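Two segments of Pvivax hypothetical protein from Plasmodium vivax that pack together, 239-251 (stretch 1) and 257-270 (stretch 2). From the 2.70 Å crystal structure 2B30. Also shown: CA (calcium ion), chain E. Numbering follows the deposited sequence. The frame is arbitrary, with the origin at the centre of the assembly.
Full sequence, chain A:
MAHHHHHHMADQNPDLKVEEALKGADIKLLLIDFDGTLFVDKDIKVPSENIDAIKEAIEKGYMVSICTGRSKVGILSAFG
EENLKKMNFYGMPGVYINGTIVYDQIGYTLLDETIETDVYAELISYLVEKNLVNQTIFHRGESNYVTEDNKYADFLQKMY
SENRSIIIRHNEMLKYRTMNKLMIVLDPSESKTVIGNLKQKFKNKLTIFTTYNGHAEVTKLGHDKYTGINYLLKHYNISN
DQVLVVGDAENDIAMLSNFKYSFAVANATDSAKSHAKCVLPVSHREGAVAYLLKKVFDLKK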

ATOM      1  N   SER A 239      -7.368 -15.078  -3.079  1.00 35.34           N
ATOM      2  CA  SER A 239      -8.058 -13.793  -2.976  1.00 36.61           C
ATOM      3  C   SER A 239      -7.938 -13.214  -1.555  1.00 33.99           C
ATOM      4  O   SER A 239      -7.647 -13.933  -0.617  1.00 34.79           O
ATOM      5  CB  SER A 239      -9.523 -13.959  -3.370  1.00 37.27           C
ATOM      6  OG  SER A 239     -10.224 -14.685  -2.371  1.00 44.62           O
ATOM      7  N   ASN A 240      -8.139 -11.908  -1.421  1.00 33.45           N
ATOM      8  CA  ASN A 240      -8.098 -11.222  -0.129  1.00 34.30           C
ATOM      9  C   ASN A 240      -9.070 -11.858   0.887  1.00 35.13           C
ATOM     10  O   ASN A 240      -8.695 -12.130   2.011  1.00 34.32           O
ATOM     11  CB  ASN A 240      -8.409  -9.732  -0.345  1.00 34.03           C
ATOM     12  CG  ASN A 240      -8.483  -8.939   0.954  1.00 34.46           C
ATOM     13  OD1 ASN A 240      -9.237  -9.281   1.881  1.00 29.50           O
ATOM     14  ND2 ASN A 240      -7.715  -7.853   1.017  1.00 32.41           N
ATOM     15  N   ASP A 241     -10.317 -12.075   0.471  1.00 37.54           N
ATOM     16  CA  ASP A 241     -11.295 -12.902   1.202  1.00 39.33           C
ATOM     17  C   ASP A 241     -10.666 -14.068   1.963  1.00 38.97           C
ATOM     18  O   ASP A 241     -11.114 -14.407   3.051  1.00 39.89           O
ATOM     19  CB  ASP A 241     -12.295 -13.547   0.207  1.00 41.32           C
ATOM     20  CG  ASP A 241     -13.620 -12.816   0.109  1.00 44.51           C
ATOM     21  OD1 ASP A 241     -14.012 -12.074   1.038  1.00 50.80           O
ATOM     22  OD2 ASP A 241     -14.297 -13.018  -0.918  1.00 51.15           O
ATOM     23  N   GLN A 242      -9.679 -14.722   1.347  1.00 37.21           N
ATOM     24  CA  GLN A 242      -9.135 -15.985   1.854  1.00 35.64           C
ATOM     25  C   GLN A 242      -7.900 -15.833   2.732  1.00 34.89           C
ATOM     26  O   GLN A 242      -7.309 -16.822   3.141  1.00 36.07           O
ATOM     27  CB  GLN A 242      -8.801 -16.892   0.679  1.00 35.18           C
ATOM     28  CG  GLN A 242     -10.008 -17.226  -0.158  1.00 35.06           C
ATOM     29  CD  GLN A 242      -9.643 -17.873  -1.459  1.00 31.64           C
ATOM     30  OE1 GLN A 242      -8.673 -17.484  -2.095  1.00 28.55           O
ATOM     31  NE2 GLN A 242     -10.425 -18.864  -1.871  1.00 33.06           N
ATOM     32  N   VAL A 243      -7.524 -14.601   3.040  1.00 33.64           N
ATOM     33  CA  VAL A 243      -6.279 -14.337   3.738  1.00 33.99           C
ATOM     34  C   VAL A 243      -6.556 -13.951   5.179  1.00 33.37           C
ATOM     35  O   VAL A 243      -7.278 -12.984   5.417  1.00 33.55           O
ATOM     36  CB  VAL A 243      -5.515 -13.189   3.040  1.00 33.72           C
ATOM     37  CG1 VAL A 243      -4.268 -12.831   3.815  1.00 33.57           C
ATOM     38  CG2 VAL A 243      -5.166 -13.584   1.610  1.00 32.24           C
ATOM     39  N   LEU A 244      -5.989 -14.699   6.128  1.00 32.32           N
ATOM     40  CA  LEU A 244      -6.023 -14.308   7.535  1.00 34.12           C
ATOM     41  C   LEU A 244      -4.643 -13.876   8.002  1.00 36.55           C
ATOM     42  O   LEU A 244      -3.663 -14.600   7.825  1.00 38.74           O
ATOM     43  CB  LEU A 244      -6.524 -15.434   8.441  1.00 35.05           C
ATOM     44  CG  LEU A 244      -6.393 -15.136   9.954  1.00 32.11           C
ATOM     45  CD1 LEU A 244      -7.692 -15.387  10.667  1.00 33.80           C
ATOM     46  CD2 LEU A 244      -5.263 -15.913  10.605  1.00 31.57           C
ATOM     47  N   VAL A 245      -4.596 -12.720   8.657  1.00 36.48           N
ATOM     48  CA  VAL A 245      -3.341 -12.074   9.015  1.00 35.86           C
ATOM     49  C   VAL A 245      -3.365 -11.609  10.478  1.00 34.73           C
ATOM     50  O   VAL A 245      -4.422 -11.243  11.002  1.00 33.63           O
ATOM     51  CB  VAL A 245      -3.044 -10.889   8.052  1.00 35.18           C
ATOM     52  CG1 VAL A 245      -4.069  -9.795   8.191  1.00 35.13           C
ATOM     53  CG2 VAL A 245      -1.656 -10.329   8.284  1.00 37.61           C
ATOM     54  N   VAL A 246      -2.200 -11.638  11.126  1.00 32.49           N
ATOM     55  CA  VAL A 246      -2.083 -11.252  12.524  1.00 34.01           C
ATOM     56  C   VAL A 246      -0.739 -10.540  12.782  1.00 34.13           C
ATOM     57  O   VAL A 246       0.294 -10.945  12.254  1.00 36.46           O
ATOM     58  CB  VAL A 246      -2.337 -12.489  13.481  1.00 34.63           C
ATOM     59  CG1 VAL A 246      -1.317 -13.580  13.274  1.00 31.79           C
ATOM     60  CG2 VAL A 246      -2.372 -12.060  14.943  1.00 37.80           C
ATOM     61  N   GLY A 247      -0.763  -9.469  13.576  1.00 32.62           N
ATOM     62  CA  GLY A 247       0.430  -8.641  13.781  1.00 32.72           C
ATOM     63  C   GLY A 247       0.354  -7.706  14.978  1.00 33.71           C
ATOM     64  O   GLY A 247      -0.566  -7.806  15.790  1.00 33.73           O
ATOM     65  N   ASP A 248       1.317  -6.791  15.090  1.00 34.29           N
ATOM     66  CA  ASP A 248       1.471  -6.032  16.325  1.00 38.26           C
ATOM     67  C   ASP A 248       2.035  -4.619  16.219  1.00 39.98           C
ATOM     68  O   ASP A 248       1.781  -3.804  17.108  1.00 41.62           O
ATOM     69  CB  ASP A 248       2.355  -6.823  17.297  1.00 39.15           C
ATOM     70  CG  ASP A 248       3.805  -6.824  16.887  1.00 43.37           C
ATOM     71  OD1 ASP A 248       4.111  -7.319  15.789  1.00 48.30           O
ATOM     72  OD2 ASP A 248       4.647  -6.321  17.656  1.00 48.80           O
ATOM     73  N   ALA A 249       2.784  -4.324  15.160  1.00 39.93           N
ATOM     74  CA  ALA A 249       3.620  -3.128  15.126  1.00 38.70           C
ATOM     75  C   ALA A 249       3.405  -2.265  13.868  1.00 40.60           C
ATOM     76  O   ALA A 249       2.526  -2.537  13.041  1.00 38.98           O
ATOM     77  CB  ALA A 249       5.078  -3.549  15.245  1.00 37.13           C
ATOM     78  N   GLU A 250       4.221  -1.221  13.741  1.00 41.46           N
ATOM     79  CA  GLU A 250       4.148  -0.288  12.623  1.00 44.17           C
ATOM     80  C   GLU A 250       4.298  -0.958  11.245  1.00 43.92           C
ATOM     81  O   GLU A 250       3.591  -0.600  10.291  1.00 45.85           O
ATOM     82  CB  GLU A 250       5.214   0.799  12.786  1.00 45.00           C
ATOM     83  CG  GLU A 250       4.983   2.036  11.948  1.00 47.68           C
ATOM     84  CD  GLU A 250       6.017   3.115  12.216  1.00 50.45           C
ATOM     85  OE1 GLU A 250       7.229   2.856  12.021  1.00 51.88           O
ATOM     86  OE2 GLU A 250       5.613   4.228  12.623  1.00 59.24           O
ATOM     87  N   ASN A 251       5.207  -1.928  11.138  1.00 41.06           N
ATOM     88  CA  ASN A 251       5.446  -2.610   9.860  1.00 38.14           C
ATOM     89  C   ASN A 251       4.395  -3.679   9.510  1.00 38.08           C
ATOM     90  O   ASN A 251       4.532  -4.379   8.496  1.00 37.59           O
ATOM     91  CB  ASN A 251       6.866  -3.201   9.812  1.00 37.79           C
ATOM     92  CG  ASN A 251       7.076  -4.311  10.806  1.00 32.88           C
ATOM     93  OD1 ASN A 251       6.391  -4.389  11.825  1.00 35.42           O
ATOM     94  ND2 ASN A 251       8.023  -5.182  10.515  1.00 27.76           N
ATOM     95  N   SER A 257      -4.617  -3.365   7.684  1.00 40.97           N
ATOM     96  CA  SER A 257      -5.646  -2.478   7.120  1.00 40.28           C
ATOM     97  C   SER A 257      -6.320  -3.051   5.882  1.00 38.76           C
ATOM     98  O   SER A 257      -7.538  -2.974   5.756  1.00 39.16           O
ATOM     99  CB  SER A 257      -5.047  -1.117   6.761  1.00 40.55           C
ATOM    100  OG  SER A 257      -4.663  -0.406   7.924  1.00 43.71           O
ATOM    101  N   ASN A 258      -5.531  -3.617   4.970  1.00 37.36           N
ATOM    102  CA  ASN A 258      -6.048  -4.044   3.664  1.00 37.04           C
ATOM    103  C   ASN A 258      -6.611  -5.467   3.607  1.00 36.12           C
ATOM    104  O   ASN A 258      -7.115  -5.898   2.570  1.00 36.84           O
ATOM    105  CB  ASN A 258      -4.980  -3.862   2.586  1.00 37.79           C
ATOM    106  CG  ASN A 258      -4.553  -2.418   2.436  1.00 38.24           C
ATOM    107  OD1 ASN A 258      -3.746  -1.935   3.208  1.00 45.21           O
ATOM    108  ND2 ASN A 258      -5.092  -1.727   1.447  1.00 41.78           N
ATOM    109  N   PHE A 259      -6.542  -6.194   4.713  1.00 34.60           N
ATOM    110  CA  PHE A 259      -7.134  -7.513   4.766  1.00 32.97           C
ATOM    111  C   PHE A 259      -8.345  -7.528   5.692  1.00 35.59           C
ATOM    112  O   PHE A 259      -8.476  -6.670   6.573  1.00 34.43           O
ATOM    113  CB  PHE A 259      -6.081  -8.530   5.162  1.00 31.82           C
ATOM    114  CG  PHE A 259      -5.123  -8.845   4.053  1.00 32.85           C
ATOM    115  CD1 PHE A 259      -5.572  -9.483   2.894  1.00 32.08           C
ATOM    116  CD2 PHE A 259      -3.780  -8.503   4.146  1.00 32.99           C
ATOM    117  CE1 PHE A 259      -4.700  -9.772   1.846  1.00 28.72           C
ATOM    118  CE2 PHE A 259      -2.904  -8.781   3.098  1.00 32.56           C
ATOM    119  CZ  PHE A 259      -3.369  -9.416   1.947  1.00 30.59           C
ATOM    120  N   LYS A 260      -9.249  -8.480   5.450  1.00 37.20           N
ATOM    121  CA  LYS A 260     -10.539  -8.534   6.135  1.00 38.25           C
ATOM    122  C   LYS A 260     -10.424  -9.272   7.445  1.00 37.14           C
ATOM    123  O   LYS A 260     -10.930  -8.810   8.457  1.00 40.83           O
ATOM    124  CB  LYS A 260     -11.608  -9.222   5.271  1.00 39.36           C
ATOM    125  CG  LYS A 260     -13.023  -9.199   5.889  1.00 40.24           C
ATOM    126  CD  LYS A 260     -13.983 -10.119   5.159  1.00 39.91           C
ATOM    127  CE  LYS A 260     -14.463  -9.523   3.876  1.00 39.43           C
ATOM    128  NZ  LYS A 260     -15.094 -10.521   2.972  1.00 37.93           N
ATOM    129  N   TYR A 261      -9.785 -10.433   7.420  1.00 34.76           N
ATOM    130  CA  TYR A 261      -9.624 -11.222   8.632  1.00 34.06           C
ATOM    131  C   TYR A 261      -8.272 -10.907   9.248  1.00 32.46           C
ATOM    132  O   TYR A 261      -7.382 -11.762   9.291  1.00 29.25           O
ATOM    133  CB  TYR A 261      -9.814 -12.715   8.338  1.00 32.79           C
ATOM    134  CG  TYR A 261     -11.150 -12.946   7.690  1.00 32.74           C
ATOM    135  CD1 TYR A 261     -12.327 -12.756   8.401  1.00 35.59           C
ATOM    136  CD2 TYR A 261     -11.247 -13.289   6.354  1.00 32.14           C
ATOM    137  CE1 TYR A 261     -13.564 -12.925   7.798  1.00 33.71           C
ATOM    138  CE2 TYR A 261     -12.473 -13.467   5.748  1.00 30.29           C
ATOM    139  CZ  TYR A 261     -13.624 -13.281   6.465  1.00 32.40           C
ATOM    140  OH  TYR A 261     -14.836 -13.456   5.829  1.00 35.87           O
ATOM    141  N   SER A 262      -8.148  -9.663   9.720  1.00 30.41           N
ATOM    142  CA  SER A 262      -6.903  -9.154  10.276  1.00 31.17           C
ATOM    143  C   SER A 262      -7.036  -8.993  11.771  1.00 33.40           C
ATOM    144  O   SER A 262      -8.028  -8.445  12.280  1.00 34.14           O
ATOM    145  CB  SER A 262      -6.498  -7.822   9.630  1.00 31.39           C
ATOM    146  OG  SER A 262      -7.394  -6.772   9.953  1.00 29.93           O
ATOM    147  N   PHE A 263      -6.025  -9.474  12.479  1.00 35.49           N
ATOM    148  CA  PHE A 263      -6.083  -9.543  13.924  1.00 36.62           C
ATOM    149  C   PHE A 263      -4.834  -8.961  14.551  1.00 36.46           C
ATOM    150  O   PHE A 263      -3.722  -9.282  14.132  1.00 33.76           O
ATOM    151  CB  PHE A 263      -6.274 -10.998  14.343  1.00 38.10           C
ATOM    152  CG  PHE A 263      -7.610 -11.552  13.957  1.00 39.21           C
ATOM    153  CD1 PHE A 263      -8.699 -11.425  14.804  1.00 41.23           C
ATOM    154  CD2 PHE A 263      -7.791 -12.170  12.733  1.00 39.56           C
ATOM    155  CE1 PHE A 263      -9.944 -11.923  14.439  1.00 39.99           C
ATOM    156  CE2 PHE A 263      -9.029 -12.665  12.366  1.00 38.68           C
ATOM    157  CZ  PHE A 263     -10.108 -12.537  13.221  1.00 38.63           C
ATOM    158  N   ALA A 264      -5.021  -8.095  15.547  1.00 36.67           N
ATOM    159  CA  ALA A 264      -3.897  -7.561  16.321  1.00 36.25           C
ATOM    160  C   ALA A 264      -3.835  -8.228  17.685  1.00 35.59           C
ATOM    161  O   ALA A 264      -4.842  -8.349  18.369  1.00 36.96           O
ATOM    162  CB  ALA A 264      -4.010  -6.068  16.472  1.00 36.79           C
ATOM    163  N   VAL A 265      -2.647  -8.675  18.075  1.00 36.89           N
ATOM    164  CA  VAL A 265      -2.460  -9.268  19.399  1.00 37.17           C
ATOM    165  C   VAL A 265      -2.774  -8.251  20.495  1.00 38.02           C
ATOM    166  O   VAL A 265      -2.689  -7.041  20.279  1.00 32.84           O
ATOM    167  CB  VAL A 265      -1.019  -9.813  19.608  1.00 37.07           C
ATOM    168  CG1 VAL A 265      -0.856 -11.180  18.979  1.00 38.25           C
ATOM    169  CG2 VAL A 265       0.032  -8.843  19.063  1.00 38.79           C
ATOM    170  N   ALA A 266      -3.139  -8.762  21.669  1.00 41.48           N
ATOM    171  CA  ALA A 266      -3.401  -7.933  22.855  1.00 41.85           C
ATOM    172  C   ALA A 266      -2.268  -6.953  23.140  1.00 43.04           C
ATOM    173  O   ALA A 266      -2.513  -5.813  23.562  1.00 45.08           O
ATOM    174  CB  ALA A 266      -3.615  -8.816  24.057  1.00 42.50           C
ATOM    175  N   ASN A 267      -1.032  -7.395  22.907  1.00 41.78           N
ATOM    176  CA  ASN A 267       0.143  -6.535  23.104  1.00 42.48           C
ATOM    177  C   ASN A 267       0.487  -5.622  21.917  1.00 43.63           C
ATOM    178  O   ASN A 267       1.537  -4.991  21.906  1.00 44.22           O
ATOM    179  CB  ASN A 267       1.368  -7.373  23.480  1.00 42.28           C
ATOM    180  CG  ASN A 267       1.611  -8.527  22.531  1.00 41.07           C
ATOM    181  OD1 ASN A 267       0.890  -9.524  22.549  1.00 43.73           O
ATOM    182  ND2 ASN A 267       2.649  -8.416  21.721  1.00 43.81           N
ATOM    183  N   ALA A 268      -0.397  -5.530  20.929  1.00 43.83           N
ATOM    184  CA  ALA A 268      -0.103  -4.745  19.743  1.00 43.68           C
ATOM    185  C   ALA A 268      -0.033  -3.272  20.076  1.00 44.69           C
ATOM    186  O   ALA A 268      -0.556  -2.826  21.091  1.00 44.87           O
ATOM    187  CB  ALA A 268      -1.139  -4.985  18.673  1.00 43.96           C
ATOM    188  N   THR A 269       0.622  -2.520  19.203  1.00 45.86           N
ATOM    189  CA  THR A 269       0.697  -1.081  19.339  1.00 46.27           C
ATOM    190  C   THR A 269      -0.665  -0.478  19.013  1.00 44.52           C
ATOM    191  O   THR A 269      -1.432  -1.067  18.266  1.00 44.87           O
ATOM    192  CB  THR A 269       1.811  -0.498  18.442  1.00 47.68           C
ATOM    193  OG1 THR A 269       1.990   0.884  18.759  1.00 56.82           O
ATOM    194  CG2 THR A 269       1.476  -0.629  16.961  1.00 50.37           C
ATOM    195  N   ASP A 270      -0.972   0.684  19.583  1.00 44.80           N
ATOM    196  CA  ASP A 270      -2.306   1.291  19.428  1.00 43.12           C
ATOM    197  C   ASP A 270      -2.714   1.423  17.981  1.00 43.08           C
ATOM    198  O   ASP A 270      -3.867   1.188  17.639  1.00 43.11           O
ATOM    199  CB  ASP A 270      -2.377   2.674  20.073  1.00 42.33           C
ATOM    200  CG  ASP A 270      -2.491   2.608  21.575  1.00 43.80           C
ATOM    201  OD1 ASP A 270      -2.913   1.552  22.095  1.00 44.34           O
ATOM    202  OD2 ASP A 270      -2.165   3.619  22.238  1.00 46.88           O
TER
HETATM  203 CA    CA E 302       6.375  -7.851  14.641  1.00 42.93          CA
HETATM  204  O   HOH W   1      -9.075 -11.365   4.604  1.00 28.42           O

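Two neighbouring parallel β-strands, 243-247 and the strand ending at Ala 264, form the heart of this contact, which side-chain polar bonds extend at one end and a further backbone bond at the other. The strand axes run 13° apart and approach to 4.6 Å, and the two stretches together bury 873 Å². A ladder of backbone hydrogen bonds fixes the register: Val 245 N donates to Tyr 261 O (3.0 Å), Phe 263 N to Val 245 O (2.8 Å), Gly 247 N to Phe 263 O (3.0 Å) and Val 265 N to Gly 247 O (3.2 Å). Val 245 and Gly 247 thus use both N and O toward the same neighbour, as alternate residues do in a parallel pair. CA-H...O contacts fill in between these bonds, the shortest from Val 246 CA to Phe 263 O (3.0 Å).

Side chains alternate between the two faces. Leu 244, Val 246, Tyr 261 and Phe 263 share one face, where Leu 244 CD1 lies 3.5 Å from Phe 263 CE2 and Val 246 CG2 lies 4.1 Å from Phe 263 CB. On the other face Val 245 CG1 sits 3.4 Å from Ser 262 CB and 3.9 Å from Phe 259 CB. Phe 259 also receives Val 243: the methyl CG1 stands over one face of the ring, 3.8 Å from its centroid and 17° off the normal, a CH-pi contact.

Before the strands, polar groups tie the two stretches together. Asn 240 ND2 donates to Asn 258 O (2.6 Å), so a side-chain amide meets a backbone carbonyl. The CA-to-CB bond of Asp 241 points away from the other stretch, yet its carboxylate comes within reach of the Lys 260 side chain, which is t at chi1, chi2 and chi4 but m at chi3, and OD1 forms a salt bridge with Lys 260 NZ (2.7 Å). Water 1 lies between the backbones here, its O 2.6 Å from Val 243 O, and accepts from Tyr 261 N (3.1 Å).

Beyond the strands, stretch 2 makes a type I turn from Val 265 to Ala 268, with Ala 268 N bonded to Val 265 O (2.8 Å). The turn brings the chain back beside Asp 248, whose CA is 4.0 Å from Ala 268 CA. Thr 269 N then donates to Asp 248 O (2.7 Å) at a nearly straight 176°. Asp 248 CB also packs against Val 265 CG2 (3.5 Å), while its carboxylate OD1 binds the calcium ion CA at 2.6 Å, with other ligands elsewhere in the structure.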